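Side-chain contacts in protein RMD9, mitochondrial (Saccharomyces cerevisiae S288C, PDB 7A9X), which binds a dodecamer motif in the 3'-UTR of mitochondrial mRNAs and takes part in the processing or stability of these transcripts: residues I317-V320 with S321-N324; E301-F304 with D305-I308; H339-R342 with I343-A347; L288-I291 with G292-N296. All coordinates share one frame; numbering follows the deposited sequence.

Contact 1: residues I317-V320 with S321-N324; sequences ILQV and STVN. With nucleotides of chain B.
The N-terminal turn of a pentatricopeptide helix facing RNA is illustrated by helix 320-334, where Gln319 holds the N-cap position and reaches over to Thr322. With CG anti to the backbone N (chi1 -159°) and the chain extended beyond it, the amide passes beside Ser321 and gives its NE2 hydrogen to Thr322 OG1, 3.0 Å away, in a bond that lies almost in the amide plane. The aliphatic part of the same side chain borders the RNA: Gln319 CG is 3.2 Å from O4' of A7 of chain B, while OE1 faces the ribose of A6 of chain B. Putting an alanine at Gln319 would probably leave the Thr322 hydroxyl without this donor and open a gap beside the A7 sugar of chain B. Backbone bonds wind the turn, Val323 N to Gln319 O and Asn324 N to Val320 O. Away from the RNA, Leu318 CG meets Val323 CG2 at 3.6 Å, the two side chains crossing at about a right angle. Val320 CG1 touches O3' of A7 of chain B, and Leu318 O, at the inverse gamma turn, sits 3.3 Å from C2 of the same adenine. Such a helix start, bordering the bound RNA, is characteristic of the PPR fold.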
loop_
_atom_site.group_PDB
_atom_site.type_symbol
_atom_site.label_atom_id
_atom_site.label_comp_id
_atom_site.label_asym_id
_atom_site.label_seq_id
_atom_site.Cartn_x
_atom_site.Cartn_y
_atom_site.Cartn_z
ATOM N N ILE A 317 16.123 -7.402 -0.904
ATOM C CA ILE A 317 15.101 -7.039 -1.874
ATOM C C ILE A 317 15.196 -5.545 -2.139
ATOM O O ILE A 317 15.546 -4.755 -1.255
ATOM C CB ILE A 317 13.697 -7.434 -1.371
ATOM C CG1 ILE A 317 13.359 -6.669 -0.086
ATOM C CG2 ILE A 317 13.627 -8.933 -1.127
ATOM C CD1 ILE A 317 11.959 -6.920 0.434
ATOM N N LEU A 318 14.904 -5.150 -3.376
ATOM C CA LEU A 318 14.781 -3.735 -3.716
ATOM C C LEU A 318 13.340 -3.330 -3.425
ATOM O O LEU A 318 12.497 -3.217 -4.317
ATOM C CB LEU A 318 15.166 -3.490 -5.169
ATOM C CG LEU A 318 15.345 -2.024 -5.571
ATOM C CD1 LEU A 318 16.530 -1.407 -4.842
ATOM C CD2 LEU A 318 15.498 -1.876 -7.075
ATOM N N GLN A 319 13.057 -3.140 -2.135
ATOM C CA GLN A 319 11.699 -2.862 -1.677
ATOM C C GLN A 319 11.178 -1.590 -2.331
ATOM O O GLN A 319 11.776 -0.519 -2.184
ATOM C CB GLN A 319 11.681 -2.734 -0.154
ATOM C CG GLN A 319 10.318 -2.953 0.483
ATOM C CD GLN A 319 10.331 -2.745 1.991
ATOM O OE1 GLN A 319 9.760 -3.536 2.742
ATOM N NE2 GLN A 319 10.972 -1.670 2.437
ATOM N N VAL A 320 10.062 -1.709 -3.058
ATOM C CA VAL A 320 9.604 -0.596 -3.884
ATOM C C VAL A 320 9.219 0.604 -3.026
ATOM O O VAL A 320 9.398 1.752 -3.447
ATOM C CB VAL A 320 8.451 -1.040 -4.808
ATOM C CG1 VAL A 320 7.155 -1.229 -4.032
ATOM C CG2 VAL A 320 8.261 -0.035 -5.937
ATOM N N SER A 321 8.705 0.371 -1.814
ATOM C CA SER A 321 8.431 1.482 -0.907
ATOM C C SER A 321 9.701 2.270 -0.614
ATOM O O SER A 321 9.680 3.504 -0.553
ATOM C CB SER A 321 7.808 0.964 0.388
ATOM O OG SER A 321 8.627 -0.023 0.992
ATOM N N THR A 322 10.820 1.564 -0.438
ATOM C CA THR A 322 12.107 2.221 -0.241
ATOM C C THR A 322 12.533 2.987 -1.488
ATOM O O THR A 322 13.064 4.101 -1.392
ATOM C CB THR A 322 13.161 1.182 0.134
ATOM O OG1 THR A 322 12.714 0.438 1.275
ATOM C CG2 THR A 322 14.480 1.851 0.452
ATOM N N VAL A 323 12.308 2.405 -2.668
ATOM C CA VAL A 323 12.667 3.081 -3.911
ATOM C C VAL A 323 11.795 4.313 -4.124
ATOM O O VAL A 323 12.291 5.381 -4.506
ATOM C CB VAL A 323 12.570 2.099 -5.092
ATOM C CG1 VAL A 323 12.969 2.779 -6.387
ATOM C CG2 VAL A 323 13.445 0.889 -4.833
ATOM N N ASN A 324 10.487 4.188 -3.877
ATOM C CA ASN A 324 9.580 5.321 -4.049
ATOM C C ASN A 324 9.978 6.491 -3.160
ATOM O O ASN A 324 9.982 7.646 -3.605
ATOM C CB ASN A 324 8.140 4.899 -3.747
ATOM C CG ASN A 324 7.597 3.907 -4.752
ATOM O OD1 ASN A 324 8.058 3.842 -5.894
ATOM N ND2 ASN A 324 6.602 3.131 -4.336
ATOM P P A B 7 5.472 -5.002 2.967
ATOM O OP1 A B 7 5.881 -4.071 4.049
ATOM O OP2 A B 7 4.135 -5.651 3.031
ATOM O "O5'" A B 7 5.573 -4.244 1.572
ATOM C "C5'" A B 7 6.229 -2.986 1.443
ATOM C "C4'" A B 7 6.284 -2.541 -0.000
ATOM O "O4'" A B 7 7.372 -3.232 -0.671
ATOM C "C3'" A B 7 5.030 -2.845 -0.816
ATOM O "O3'" A B 7 4.892 -1.872 -1.850
ATOM C "C2'" A B 7 5.373 -4.190 -1.444
ATOM O "O2'" A B 7 4.630 -4.513 -2.599
ATOM C "C1'" A B 7 6.857 -4.008 -1.742
ATOM N N9 A B 7 7.612 -5.261 -1.798
ATOM C C8 A B 7 7.456 -6.363 -0.995
ATOM N N7 A B 7 8.279 -7.341 -1.283
ATOM C C5 A B 7 9.025 -6.848 -2.348
ATOM C C6 A B 7 10.068 -7.402 -3.110
ATOM N N6 A B 7 10.564 -8.626 -2.915
ATOM N N1 A B 7 10.594 -6.644 -4.097
ATOM C C2 A B 7 10.100 -5.415 -4.295
ATOM N N3 A B 7 9.124 -4.787 -3.647
ATOM C C4 A B 7 8.623 -5.566 -2.674
ATOM P P A B 6 10.277 -6.247 7.057
ATOM O OP1 A B 6 10.210 -4.773 6.889
ATOM O OP2 A B 6 9.702 -6.869 8.277
ATOM O "O5'" A B 6 9.581 -6.954 5.812
ATOM C "C5'" A B 6 9.899 -6.595 4.470
ATOM C "C4'" A B 6 8.771 -6.943 3.528
ATOM O "O4'" A B 6 8.678 -8.391 3.415
ATOM C "C3'" A B 6 7.396 -6.464 3.984
ATOM O "O3'" A B 6 6.589 -6.152 2.853
ATOM C "C2'" A B 6 6.834 -7.692 4.694
ATOM O "O2'" A B 6 5.427 -7.746 4.782
ATOM C "C1'" A B 6 7.399 -8.825 3.845
ATOM N N9 A B 6 7.560 -10.062 4.604
ATOM C C8 A B 6 8.449 -10.291 5.624
ATOM N N7 A B 6 8.356 -11.490 6.137
ATOM C C5 A B 6 7.333 -12.082 5.414
ATOM C C6 A B 6 6.754 -13.357 5.481
ATOM N N6 A B 6 7.145 -14.292 6.348
ATOM N N1 A B 6 5.752 -13.636 4.620
ATOM C C2 A B 6 5.366 -12.693 3.752
ATOM N N3 A B 6 5.833 -11.457 3.594
ATOM C C4 A B 6 6.829 -11.215 4.464
ATOM P P C B 8 3.998 -0.557 -1.621
ATOM O OP1 C B 8 3.468 -0.141 -2.944
ATOM O OP2 C B 8 4.773 0.412 -0.805
ATOM O "O5'" C B 8 2.798 -1.069 -0.707
ATOM C "C5'" C B 8 1.688 -1.765 -1.260
ATOM C "C4'" C B 8 0.411 -1.390 -0.551
ATOM O "O4'" C B 8 0.417 -1.951 0.794
ATOM C "C3'" C B 8 0.181 0.116 -0.393
ATOM O "O3'" C B 8 -1.187 0.443 -0.632
ATOM C "C2'" C B 8 0.531 0.374 1.070
ATOM O "O2'" C B 8 -0.128 1.479 1.649
ATOM C "C1'" C B 8 0.117 -0.937 1.730
ATOM N N1 C B 8 0.843 -1.203 2.980
ATOM C C2 C B 8 0.129 -1.401 4.167
ATOM O O2 C B 8 -1.109 -1.387 4.145
ATOM N N3 C B 8 0.811 -1.618 5.315
ATOM C C4 C B 8 2.144 -1.629 5.313
ATOM N N4 C B 8 2.771 -1.851 6.472
ATOM C C5 C B 8 2.895 -1.417 4.122
ATOM C C6 C B 8 2.211 -1.202 2.991
#

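Contact 2: residues E301-F304 with D305-I308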
loop_
_atom_site.group_PDB
_atom_site.type_symbol
_atom_site.label_atom_id
_atom_site.label_comp_id
_atom_site.label_asym_id
_atom_site.label_seq_id
_atom_site.Cartn_x
_atom_site.Cartn_y
_atom_site.Cartn_z
ATOM N N GLU A 301 22.136 6.963 -2.557
ATOM C CA GLU A 301 22.360 6.350 -3.861
ATOM C C GLU A 301 23.468 5.305 -3.814
ATOM O O GLU A 301 23.407 4.312 -4.549
ATOM C CB GLU A 301 22.679 7.418 -4.910
ATOM C CG GLU A 301 22.978 6.850 -6.290
ATOM C CD GLU A 301 22.626 7.810 -7.404
ATOM O OE1 GLU A 301 21.991 8.847 -7.124
ATOM O OE2 GLU A 301 22.984 7.523 -8.564
ATOM N N SER A 302 24.482 5.503 -2.968
ATOM C CA SER A 302 25.535 4.500 -2.848
ATOM C C SER A 302 24.964 3.178 -2.351
ATOM O O SER A 302 25.255 2.114 -2.909
ATOM C CB SER A 302 26.644 5.006 -1.925
ATOM O OG SER A 302 26.135 5.360 -0.654
ATOM N N PHE A 303 24.127 3.230 -1.311
ATOM C CA PHE A 303 23.472 2.018 -0.834
ATOM C C PHE A 303 22.503 1.459 -1.868
ATOM O O PHE A 303 22.312 0.239 -1.940
ATOM C CB PHE A 303 22.748 2.295 0.482
ATOM C CG PHE A 303 23.622 2.140 1.692
ATOM C CD1 PHE A 303 24.460 3.168 2.097
ATOM C CD2 PHE A 303 23.611 0.962 2.420
ATOM C CE1 PHE A 303 25.268 3.025 3.208
ATOM C CE2 PHE A 303 24.416 0.810 3.532
ATOM C CZ PHE A 303 25.246 1.843 3.928
ATOM N N PHE A 304 21.888 2.329 -2.673
ATOM C CA PHE A 304 21.022 1.857 -3.747
ATOM C C PHE A 304 21.821 1.104 -4.803
ATOM O O PHE A 304 21.364 0.078 -5.321
ATOM C CB PHE A 304 20.273 3.037 -4.370
ATOM C CG PHE A 304 19.478 2.678 -5.596
ATOM C CD1 PHE A 304 18.203 2.147 -5.480
ATOM C CD2 PHE A 304 20.003 2.884 -6.865
ATOM C CE1 PHE A 304 17.470 1.821 -6.605
ATOM C CE2 PHE A 304 19.275 2.560 -7.993
ATOM C CZ PHE A 304 18.006 2.027 -7.863
ATOM N N ASP A 305 23.017 1.598 -5.134
ATOM C CA ASP A 305 23.866 0.901 -6.092
ATOM C C ASP A 305 24.374 -0.420 -5.531
ATOM O O ASP A 305 24.603 -1.367 -6.291
ATOM C CB ASP A 305 25.044 1.787 -6.501
ATOM C CG ASP A 305 24.602 3.072 -7.177
ATOM O OD1 ASP A 305 23.558 3.060 -7.863
ATOM O OD2 ASP A 305 25.301 4.096 -7.022
ATOM N N LYS A 306 24.557 -0.502 -4.210
ATOM C CA LYS A 306 24.998 -1.748 -3.596
ATOM C C LYS A 306 23.991 -2.873 -3.797
ATOM O O LYS A 306 24.382 -4.044 -3.828
ATOM C CB LYS A 306 25.270 -1.528 -2.106
ATOM C CG LYS A 306 26.472 -0.636 -1.840
ATOM C CD LYS A 306 26.759 -0.479 -0.356
ATOM C CE LYS A 306 28.051 0.295 -0.137
ATOM N NZ LYS A 306 28.404 0.410 1.304
ATOM N N ILE A 307 22.707 -2.544 -3.944
ATOM C CA ILE A 307 21.719 -3.557 -4.298
ATOM C C ILE A 307 21.751 -3.835 -5.795
ATOM O O ILE A 307 21.699 -4.993 -6.224
ATOM C CB ILE A 307 20.318 -3.119 -3.834
ATOM C CG1 ILE A 307 20.308 -2.879 -2.324
ATOM C CG2 ILE A 307 19.279 -4.163 -4.216
ATOM C CD1 ILE A 307 18.946 -2.513 -1.779
ATOM N N ILE A 308 21.844 -2.780 -6.610
ATOM C CA ILE A 308 21.839 -2.944 -8.062
ATOM C C ILE A 308 23.048 -3.752 -8.515
ATOM O O ILE A 308 22.933 -4.650 -9.359
ATOM C CB ILE A 308 21.785 -1.569 -8.754
ATOM C CG1 ILE A 308 20.526 -0.800 -8.337
ATOM C CG2 ILE A 308 21.854 -1.725 -10.268
ATOM C CD1 ILE A 308 19.223 -1.450 -8.763
HETATM O O HOH W 1 22.537 4.844 -9.443
#
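Carboxylate, ring and backbone contacts link Glu301-Phe304 to Asp305-Ile308 one turn further along helix 297-308. The two acids form the first group. Glu301 and Asp305 present carboxylates whose planes stand 77° apart, and OE2 of Glu301 is 4.4 Å from OD2 of Asp305. A water donates to both and so probably eases this meeting of like charges, lying 2.9 Å from Glu301 OE2 and 2.6 Å from Asp305 OD1. The other oxygen of Glu301 accepts a hydrogen bond from His339 in helix 337-351, so its two oxygens have different partners, which probably spreads its charge, whereas Asp305 has a long, weak ion pair with Lys346.

The rings form the second group. Lys306, its chain fully extended beyond CG, lays its ammonium over a face of Phe303 in a cation-pi contact, with NZ 4.5 Å from the ring centroid and 16° off the normal. Phe303 also stacks with Phe290 of the preceding helix. Phe304 receives Ile308 over one face, where CG1 makes a CH-pi contact 4.0 Å from the centroid, displaced toward the rim at CE2. At the edge of the same ring, Asp305 OD1 lies 3.7 Å from Phe304 CD2.

Backbone bonds make up the third group. Asp305 N reaches Glu301 O, Lys306 N reaches Ser302 O, and Ile308 N reaches Phe304 O, the regular i to i+4 ladder. Ile307 N has weak bonds alone, to Phe303 O and Phe304 O. Buried aromatic residues on one side and charged ones on another make this an amphipathic helix, here the second of the two that build a PPR helical hairpin.

Contact 3: residues H339-R342 with I343-A347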
loop_
_atom_site.group_PDB
_atom_site.type_symbol
_atom_site.label_atom_id
_atom_site.label_comp_id
_atom_site.label_asym_id
_atom_site.label_seq_id
_atom_site.Cartn_x
_atom_site.Cartn_y
_atom_site.Cartn_z
ATOM N N HIS A 339 17.809 12.782 -12.834
ATOM C CA HIS A 339 18.250 11.952 -11.718
ATOM C C HIS A 339 17.154 10.980 -11.295
ATOM O O HIS A 339 17.428 9.805 -11.028
ATOM C CB HIS A 339 18.677 12.830 -10.543
ATOM C CG HIS A 339 19.473 12.099 -9.505
ATOM N ND1 HIS A 339 19.872 12.683 -8.322
ATOM C CD2 HIS A 339 19.952 10.833 -9.479
ATOM C CE1 HIS A 339 20.559 11.807 -7.611
ATOM N NE2 HIS A 339 20.622 10.677 -8.290
ATOM N N VAL A 340 15.909 11.456 -11.231
ATOM C CA VAL A 340 14.781 10.574 -10.953
ATOM C C VAL A 340 14.630 9.539 -12.060
ATOM O O VAL A 340 14.350 8.363 -11.796
ATOM C CB VAL A 340 13.496 11.406 -10.778
ATOM C CG1 VAL A 340 12.277 10.504 -10.655
ATOM C CG2 VAL A 340 13.611 12.310 -9.566
ATOM N N TYR A 341 14.826 9.955 -13.313
ATOM C CA TYR A 341 14.659 9.047 -14.441
ATOM C C TYR A 341 15.747 7.978 -14.459
ATOM O O TYR A 341 15.481 6.820 -14.802
ATOM C CB TYR A 341 14.652 9.843 -15.746
ATOM C CG TYR A 341 14.447 9.016 -16.994
ATOM C CD1 TYR A 341 13.320 8.218 -17.148
ATOM C CD2 TYR A 341 15.369 9.048 -18.027
ATOM C CE1 TYR A 341 13.128 7.466 -18.293
ATOM C CE2 TYR A 341 15.185 8.302 -19.175
ATOM C CZ TYR A 341 14.064 7.514 -19.304
ATOM O OH TYR A 341 13.880 6.769 -20.447
ATOM N N ARG A 342 16.975 8.342 -14.080
ATOM C CA ARG A 342 18.063 7.370 -14.079
ATOM C C ARG A 342 17.869 6.314 -12.997
ATOM O O ARG A 342 18.152 5.131 -13.220
ATOM C CB ARG A 342 19.407 8.081 -13.907
ATOM C CG ARG A 342 19.878 8.809 -15.159
ATOM C CD ARG A 342 21.283 9.381 -15.004
ATOM N NE ARG A 342 21.298 10.648 -14.276
ATOM C CZ ARG A 342 21.583 10.769 -12.984
ATOM N NH1 ARG A 342 21.574 11.967 -12.412
ATOM N NH2 ARG A 342 21.880 9.696 -12.261
ATOM N N ILE A 343 17.393 6.717 -11.818
ATOM C CA ILE A 343 17.149 5.746 -10.756
ATOM C C ILE A 343 15.984 4.838 -11.125
ATOM O O ILE A 343 16.022 3.623 -10.889
ATOM C CB ILE A 343 16.912 6.464 -9.415
ATOM C CG1 ILE A 343 18.152 7.268 -9.011
ATOM C CG2 ILE A 343 16.542 5.461 -8.328
ATOM C CD1 ILE A 343 19.406 6.427 -8.860
ATOM N N TRP A 344 14.935 5.408 -11.724
ATOM C CA TRP A 344 13.797 4.607 -12.159
ATOM C C TRP A 344 14.213 3.574 -13.199
ATOM O O TRP A 344 13.728 2.438 -13.183
ATOM C CB TRP A 344 12.703 5.517 -12.712
ATOM C CG TRP A 344 11.534 4.780 -13.284
ATOM C CD1 TRP A 344 10.483 4.248 -12.597
ATOM C CD2 TRP A 344 11.294 4.500 -14.668
ATOM N NE1 TRP A 344 9.602 3.653 -13.468
ATOM C CE2 TRP A 344 10.077 3.792 -14.745
ATOM C CE3 TRP A 344 11.991 4.778 -15.849
ATOM C CZ2 TRP A 344 9.541 3.359 -15.956
ATOM C CZ3 TRP A 344 11.458 4.347 -17.052
ATOM C CH2 TRP A 344 10.243 3.644 -17.095
ATOM N N GLU A 345 15.115 3.952 -14.112
ATOM C CA GLU A 345 15.586 3.006 -15.119
ATOM C C GLU A 345 16.322 1.837 -14.476
ATOM O O GLU A 345 16.133 0.682 -14.874
ATOM C CB GLU A 345 16.493 3.708 -16.130
ATOM C CG GLU A 345 15.761 4.413 -17.258
ATOM C CD GLU A 345 16.716 4.992 -18.285
ATOM O OE1 GLU A 345 17.868 5.303 -17.915
ATOM O OE2 GLU A 345 16.318 5.127 -19.463
ATOM N N LYS A 346 17.167 2.118 -13.481
ATOM C CA LYS A 346 17.889 1.045 -12.808
ATOM C C LYS A 346 16.939 0.147 -12.024
ATOM O O LYS A 346 17.133 -1.072 -11.969
ATOM C CB LYS A 346 18.964 1.629 -11.889
ATOM C CG LYS A 346 20.100 2.317 -12.630
ATOM C CD LYS A 346 21.197 2.754 -11.677
ATOM C CE LYS A 346 22.363 3.370 -12.430
ATOM N NZ LYS A 346 23.503 3.684 -11.525
ATOM N N ALA A 347 15.903 0.729 -11.418
ATOM C CA ALA A 347 14.941 -0.081 -10.676
ATOM C C ALA A 347 14.140 -0.982 -11.611
ATOM O O ALA A 347 13.894 -2.152 -11.293
ATOM C CB ALA A 347 14.012 0.819 -9.866
#
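Tyr341 and Trp344 meet at their rims on helix 337-351, without overlap, their planes only 20° apart. Tyr341 CE1 approaches Trp344 CZ3 to 3.7 Å, and the centroids of the phenol and the six-membered indole ring are 5.9 Å apart. One turn on from Tyr341, Glu345, extended beyond CG, lies over a face of the phenol: its CG makes a CH-pi contact 4.2 Å from the centroid, and its carboxylate plane is turned 39° from the ring. Because the tyrosine CG stands trans to the backbone N (chi1 -178°), the ring projects outward, leaning toward these later residues. Replacing Tyr341 with an alanine would probably deprive Trp344 of its rim partner and leave the Glu345 chain free to turn. On another side, His339 and Ile343 run alongside one another in the same direction, His339 CD2 being 4.0 Å from Ile343 CG1. Imidazole ND1 is bonded to Gln334, NE2 is held by the neighbouring helix 297-308, and Trp344 NE1 donates to Asn364. Backbone bonds such as Ile343 N to His339 O and Trp344 N to Val340 O wind the helix. Between the side chains carbon packing prevails, while the polar atoms of the histidine and tryptophan are satisfied by residues beyond these turns.

Contact 4: residues L288-I291 with G292-N296; sequences LSFI and GDSKN
Near the C-terminal end of helix 281-292, backbone bonds still run from i+4 to i, Gly292 N to Leu288 O at 3.0 Å and Asp293 N to Ser289 O at 2.9 Å, before the chain becomes extended at Ser294. Two side-chain bonds then follow the same spacing and tie the departing chain to the turn it leaves. The first joins Ser289 to Asp293. With its OG trans to the backbone N (chi1 -175°), Ser289 points along the helix and donates to OD2 of the aspartate, 3.0 Å away, which accepts through its anti lone pair. The other carboxylate oxygen, OD1, has a long, weak ion pair with Lys257 of helix 245-257.

In the second bond the direction is reversed, for the side chain now belongs to the later residue. Ser294 OG donates to Phe290 O at 2.8 Å, approaching the carbonyl steeply, with a C=O...donor angle of 110°. The hydroxyl therefore satisfies a helix-end carbonyl, and it also lies 3.8 Å from Phe290 CD1. The phenylalanine ring itself meets Phe268 edge to face.

A water spans the bend, donating to Ile291 O at 2.9 Å and to Ser294 O at 3.0 Å, so that another late carbonyl of the helix is answered. The carbonyl of Gly292 accepts from Ser325 OG in helix 320-334. Beyond the bend, Asn296 is the N-cap of helix 297-308, its OD1 accepting from Leu299 N. Termination, short linker and fresh N-cap together form the tight interhelical turn of a PPR helix-turn-helix unit.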
loop_
_atom_site.group_PDB
_atom_site.type_symbol
_atom_site.label_atom_id
_atom_site.label_comp_id
_atom_site.label_asym_id
_atom_site.label_seq_id
_atom_site.Cartn_x
_atom_site.Cartn_y
_atom_site.Cartn_z
ATOM N N LEU A 288 18.031 -0.716 3.717
ATOM C CA LEU A 288 16.939 -0.001 3.065
ATOM C C LEU A 288 16.682 1.350 3.720
ATOM O O LEU A 288 16.266 2.297 3.043
ATOM C CB LEU A 288 15.665 -0.847 3.081
ATOM C CG LEU A 288 15.686 -2.127 2.245
ATOM C CD1 LEU A 288 14.381 -2.891 2.407
ATOM C CD2 LEU A 288 15.945 -1.810 0.780
ATOM N N SER A 289 16.924 1.464 5.028
ATOM C CA SER A 289 16.760 2.750 5.697
ATOM C C SER A 289 17.741 3.786 5.157
ATOM O O SER A 289 17.391 4.962 5.010
ATOM C CB SER A 289 16.922 2.581 7.208
ATOM O OG SER A 289 16.649 3.795 7.885
ATOM N N PHE A 290 18.974 3.367 4.844
ATOM C CA PHE A 290 19.929 4.297 4.244
ATOM C C PHE A 290 19.448 4.797 2.889
ATOM O O PHE A 290 19.777 5.919 2.488
ATOM C CB PHE A 290 21.303 3.641 4.093
ATOM C CG PHE A 290 22.114 3.616 5.356
ATOM C CD1 PHE A 290 22.742 4.764 5.818
ATOM C CD2 PHE A 290 22.266 2.439 6.071
ATOM C CE1 PHE A 290 23.496 4.740 6.979
ATOM C CE2 PHE A 290 23.019 2.410 7.233
ATOM C CZ PHE A 290 23.635 3.561 7.687
ATOM N N ILE A 291 18.673 3.983 2.176
ATOM C CA ILE A 291 18.225 4.354 0.839
ATOM C C ILE A 291 17.029 5.292 0.911
ATOM O O ILE A 291 17.003 6.339 0.253
ATOM C CB ILE A 291 17.900 3.090 0.024
ATOM C CG1 ILE A 291 19.152 2.231 -0.139
ATOM C CG2 ILE A 291 17.301 3.457 -1.329
ATOM C CD1 ILE A 291 18.906 0.950 -0.897
ATOM N N GLY A 292 16.027 4.937 1.710
ATOM C CA GLY A 292 14.772 5.662 1.709
ATOM C C GLY A 292 14.630 6.734 2.770
ATOM O O GLY A 292 13.708 7.553 2.697
ATOM N N ASP A 293 15.525 6.755 3.760
ATOM C CA ASP A 293 15.413 7.701 4.862
ATOM C C ASP A 293 16.555 8.700 4.962
ATOM O O ASP A 293 16.402 9.707 5.664
ATOM C CB ASP A 293 15.298 6.957 6.201
ATOM C CG ASP A 293 14.026 6.151 6.306
ATOM O OD1 ASP A 293 12.995 6.604 5.764
ATOM O OD2 ASP A 293 14.056 5.066 6.922
ATOM N N SER A 294 17.684 8.462 4.300
ATOM C CA SER A 294 18.803 9.392 4.374
ATOM C C SER A 294 18.500 10.630 3.540
ATOM O O SER A 294 18.253 10.531 2.332
ATOM C CB SER A 294 20.093 8.728 3.895
ATOM O OG SER A 294 20.415 7.601 4.692
ATOM N N LYS A 295 18.509 11.797 4.190
ATOM C CA LYS A 295 18.358 13.045 3.458
ATOM C C LYS A 295 19.579 13.347 2.601
ATOM O O LYS A 295 19.466 14.108 1.634
ATOM C CB LYS A 295 18.085 14.201 4.427
ATOM C CG LYS A 295 16.704 14.817 4.270
ATOM C CD LYS A 295 15.620 13.752 4.314
ATOM C CE LYS A 295 14.245 14.356 4.082
ATOM N NZ LYS A 295 13.165 13.336 4.206
ATOM N N ASN A 296 20.739 12.781 2.931
ATOM C CA ASN A 296 21.920 12.897 2.080
ATOM C C ASN A 296 21.756 11.934 0.913
ATOM O O ASN A 296 21.933 10.722 1.056
ATOM C CB ASN A 296 23.192 12.609 2.866
ATOM C CG ASN A 296 24.424 12.586 1.979
ATOM O OD1 ASN A 296 25.260 11.694 2.082
ATOM N ND2 ASN A 296 24.534 13.571 1.093
HETATM O O HOH W 2 16.203 9.152 0.591
#

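Overall arrangement
The four contacts follow the chain from the inferred fourth PPR repeat into the fifth: contact 4 at the hairpin turn, contact 2 on the helix after it, contact 1 at the start of the next repeat and contact 3 on that repeat's second helix. Contact 1 touches the RNA; contact 4 comes within about 6 Å of it, and contacts 2 and 3 within about 9 Å, nearest atoms in each case. Leu318 of contact 1 packs on Phe304, Ile307 and Ala347, linking contacts 2 and 3, while Thr322 and Gln319 pack on Leu288 of contact 4, Thr322 CG2 lying 3.2 Å from Leu288 O. Contacts 3 and 4 do not touch, their centres being about 16 Å apart.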